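Local coordinates for protein pectate lyase/Amb allergen (PDB 4HWV) that probably cleaves pectate by lyase chemistry, as other members of polysaccharide lyase family 1 do, and binds a calcium ion, at residues A[399-405]-A[442-448]. Where two conformers were deposited one is given. Numbering follows the deposited sequence.
Sequences ANARISA and VRWSSAL
Capping the edge of an outermost strand in one sheet of a parallel beta-helix with a short helix is the principle here, at one end of the right-handed pectate lyase fold and away from its calcium site. Strand 399-401 is outermost in its parallel sheet. Its inner edge pairs with strand 369-371 through the backbones of Asn-400 and Arg-402; at Ala-401 the extended backbone instead meets the C-terminal turn of helix 438-445. CA atoms pair Asn-400 with Val-442 (5.0 Å), Ala-401 with Ser-445 (5.5 Å) and Ile-403 with Leu-448 (6.7 Å). Ala-399 CB touches Val-442 CG2 at 3.7 Å, both side chains also touching Phe-424 of strand 423-427, and Ala-401 CB meets Ser-446 CB at 3.7 Å. Beyond the helix, Leu-448 N donates to Ser-446 OG (3.0 Å), an ST turn, after which Leu-448 CB lies 3.9 Å from Ile-403 CG2. Water 1 bridges Ala-401 O (2.8 Å) and Ser-445 O (2.7 Å). In place of a neighbouring strand's carbonyl, a t-rotamer serine hydroxyl accepts the edge amide: Ala-401 N to Ser-445 OG, 2.9 Å.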
ATOM      1  N   ALA A 399      26.828   2.341  10.393  1.00  7.57           N
ATOM      2  CA  ALA A 399      26.855   2.692  11.807  1.00  7.51           C
ATOM      3  C   ALA A 399      27.352   4.111  11.972  1.00  7.59           C
ATOM      4  O   ALA A 399      28.275   4.533  11.276  1.00  9.13           O
ATOM      5  CB  ALA A 399      27.738   1.737  12.591  1.00  7.62           C
ATOM      6  N   ASN A 400      26.757   4.827  12.915  1.00  7.12           N
ATOM      7  CA  ASN A 400      27.191   6.186  13.260  1.00  7.59           C
ATOM      8  C   ASN A 400      26.982   6.433  14.748  1.00  7.25           C
ATOM      9  O   ASN A 400      26.523   5.547  15.464  1.00  7.86           O
ATOM     10  CB  ASN A 400      26.514   7.251  12.375  1.00  8.97           C
ATOM     11  CG  ASN A 400      25.010   7.304  12.550  1.00 10.77           C
ATOM     12  OD1 ASN A 400      24.428   6.482  13.222  1.00 11.69           O
ATOM     13  ND2 ASN A 400      24.375   8.246  11.884  1.00 13.27           N
ATOM     14  N   ALA A 401      27.311   7.631  15.213  1.00  8.02           N
ATOM     15  CA  ALA A 401      27.230   7.961  16.633  1.00  8.61           C
ATOM     16  C   ALA A 401      26.634   9.342  16.831  1.00  9.92           C
ATOM     17  O   ALA A 401      26.840  10.232  16.010  1.00 11.79           O
ATOM     18  CB  ALA A 401      28.605   7.897  17.269  1.00  8.30           C
ATOM     19  N   ARG A 402      25.891   9.499  17.925  1.00  9.90           N
ATOM     20  CA  ARG A 402      25.284  10.766  18.317  1.00  9.97           C
ATOM     21  C   ARG A 402      25.483  10.925  19.822  1.00 10.91           C
ATOM     22  O   ARG A 402      24.652  10.456  20.622  1.00 12.10           O
ATOM     23  CB  ARG A 402      23.792  10.776  17.973  1.00 11.30           C
ATOM     24  CG  ARG A 402      23.504  10.670  16.497  1.00 11.11           C
ATOM     25  CD  ARG A 402      23.957  11.907  15.778  1.00 13.24           C
ATOM     26  NE  ARG A 402      23.593  11.891  14.361  1.00 15.24           N
ATOM     27  CZ  ARG A 402      24.419  11.548  13.368  1.00 17.93           C
ATOM     28  NH1 ARG A 402      25.665  11.137  13.612  1.00 18.53           N
ATOM     29  NH2 ARG A 402      23.994  11.601  12.111  1.00 19.34           N
ATOM     30  N   ILE A 403      26.585  11.561  20.216  1.00 10.71           N
ATOM     31  CA  ILE A 403      26.988  11.614  21.620  1.00 11.74           C
ATOM     32  C   ILE A 403      27.389  13.035  21.995  1.00 10.86           C
ATOM     33  O   ILE A 403      28.025  13.743  21.185  1.00 11.42           O
ATOM     34  CB  ILE A 403      28.223  10.707  21.924  1.00 12.18           C
ATOM     35  CG1 ILE A 403      28.005   9.257  21.488  1.00 12.60           C
ATOM     36  CG2 ILE A 403      28.630  10.765  23.427  1.00 12.99           C
ATOM     37  CD1 ILE A 403      29.305   8.493  21.347  1.00 12.29           C
ATOM     38  N   SER A 404      27.030  13.428  23.221  1.00 11.29           N
ATOM     39  CA  SER A 404      27.394  14.715  23.828  1.00 12.05           C
ATOM     40  C   SER A 404      28.087  14.487  25.171  1.00 11.71           C
ATOM     41  O   SER A 404      27.524  13.832  26.046  1.00 13.34           O
ATOM     42  CB  SER A 404      26.116  15.530  24.093  1.00 13.54           C
ATOM     43  OG  SER A 404      26.353  16.595  25.020  1.00 14.23           O
ATOM     44  N   ALA A 405      29.279  15.057  25.359  1.00 10.93           N
ATOM     45  CA  ALA A 405      30.004  14.907  26.620  1.00 11.81           C
ATOM     46  C   ALA A 405      29.337  15.575  27.803  1.00 12.58           C
ATOM     47  O   ALA A 405      29.489  15.118  28.940  1.00 13.92           O
ATOM     48  CB  ALA A 405      31.422  15.438  26.483  1.00 12.08           C
ATOM     49  N   VAL A 442      32.268   4.102  13.603  1.00  8.75           N
ATOM     50  CA  VAL A 442      31.727   4.759  14.780  1.00  8.36           C
ATOM     51  C   VAL A 442      32.745   5.714  15.403  1.00  8.45           C
ATOM     52  O   VAL A 442      32.394   6.828  15.804  1.00  8.62           O
ATOM     53  CB  VAL A 442      31.181   3.726  15.790  1.00  9.20           C
ATOM     54  CG1 VAL A 442      30.882   4.364  17.155  1.00  9.92           C
ATOM     55  CG2 VAL A 442      29.939   3.059  15.197  1.00 10.02           C
ATOM     56  N   ARG A 443      34.008   5.291  15.448  1.00  9.10           N
ATOM     57  CA  ARG A 443      35.059   6.127  16.018  0.50 11.41           C
ATOM     58  C   ARG A 443      35.241   7.419  15.218  1.00 11.17           C
ATOM     59  O   ARG A 443      35.474   8.470  15.797  1.00 11.76           O
ATOM     60  CB  ARG A 443      36.387   5.365  16.114  0.50 14.75           C
ATOM     61  CG  ARG A 443      36.385   4.202  17.092  0.50 18.95           C
ATOM     62  CD  ARG A 443      37.808   3.771  17.432  0.50 22.73           C
ATOM     63  NE  ARG A 443      38.647   3.666  16.240  0.50 25.31           N
ATOM     64  CZ  ARG A 443      38.837   2.548  15.543  0.50 26.52           C
ATOM     65  NH1 ARG A 443      38.250   1.418  15.915  0.50 26.69           N
ATOM     66  NH2 ARG A 443      39.619   2.562  14.470  0.50 27.08           N
ATOM     67  N   TRP A 444      35.135   7.343  13.890  1.00 10.06           N
ATOM     68  CA  TRP A 444      35.240   8.557  13.090  1.00 10.33           C
ATOM     69  C   TRP A 444      33.996   9.421  13.265  1.00  9.78           C
ATOM     70  O   TRP A 444      34.061  10.648  13.158  1.00 11.68           O
ATOM     71  CB  TRP A 444      35.426   8.219  11.618  1.00 10.72           C
ATOM     72  CG  TRP A 444      36.833   7.931  11.249  1.00 12.14           C
ATOM     73  CD1 TRP A 444      37.328   6.756  10.762  1.00 12.51           C
ATOM     74  CD2 TRP A 444      37.948   8.832  11.336  1.00 13.15           C
ATOM     75  NE1 TRP A 444      38.680   6.875  10.519  1.00 13.32           N
ATOM     76  CE2 TRP A 444      39.086   8.136  10.867  1.00 13.42           C
ATOM     77  CE3 TRP A 444      38.095  10.164  11.747  1.00 14.16           C
ATOM     78  CZ2 TRP A 444      40.354   8.724  10.814  1.00 14.83           C
ATOM     79  CZ3 TRP A 444      39.357  10.743  11.694  1.00 14.97           C
ATOM     80  CH2 TRP A 444      40.464  10.024  11.225  1.00 15.44           C
ATOM     81  N   SER A 445      32.845   8.795  13.490  1.00  8.53           N
ATOM     82  CA  SER A 445      31.616   9.547  13.709  1.00  7.45           C
ATOM     83  C   SER A 445      31.671  10.377  14.998  1.00  7.22           C
ATOM     84  O   SER A 445      31.266  11.539  15.015  1.00  8.07           O
ATOM     85  CB  SER A 445      30.421   8.579  13.718  1.00  7.89           C
ATOM     86  OG  SER A 445      29.197   9.278  13.816  1.00  9.36           O
ATOM     87  N   SER A 446      32.196   9.787  16.072  1.00  7.06           N
ATOM     88  CA  SER A 446      32.378  10.503  17.338  1.00  7.03           C
ATOM     89  C   SER A 446      33.584   9.982  18.080  1.00  7.46           C
ATOM     90  O   SER A 446      33.678   8.793  18.370  1.00  8.28           O
ATOM     91  CB  SER A 446      31.164  10.335  18.257  1.00  6.89           C
ATOM     92  OG  SER A 446      31.422  10.968  19.511  1.00  7.62           O
ATOM     93  N   ALA A 447      34.483  10.894  18.426  1.00  7.34           N
ATOM     94  CA  ALA A 447      35.630  10.569  19.262  1.00  7.85           C
ATOM     95  C   ALA A 447      35.252  10.373  20.733  1.00  7.37           C
ATOM     96  O   ALA A 447      36.126  10.135  21.567  1.00  7.79           O
ATOM     97  CB  ALA A 447      36.679  11.674  19.143  1.00  7.85           C
ATOM     98  N   LEU A 448      33.966  10.477  21.065  1.00  7.87           N
ATOM     99  CA  LEU A 448      33.539  10.336  22.452  1.00  8.29           C
ATOM    100  C   LEU A 448      33.114   8.913  22.777  1.00 11.30           C
ATOM    101  O   LEU A 448      32.847   8.602  23.933  1.00 12.95           O
ATOM    102  CB  LEU A 448      32.407  11.314  22.778  1.00  7.53           C
ATOM    103  CG  LEU A 448      32.792  12.779  22.557  1.00  7.51           C
ATOM    104  CD1 LEU A 448      31.580  13.617  22.871  1.00  7.80           C
ATOM    105  CD2 LEU A 448      34.002  13.217  23.382  1.00  8.81           C
TER
HETATM  106  O   HOH W   1      28.624  12.144  15.053  1.00 15.28           O
HETATM  107  O   HOH W   2      28.255  10.896  11.957  1.00 19.79           O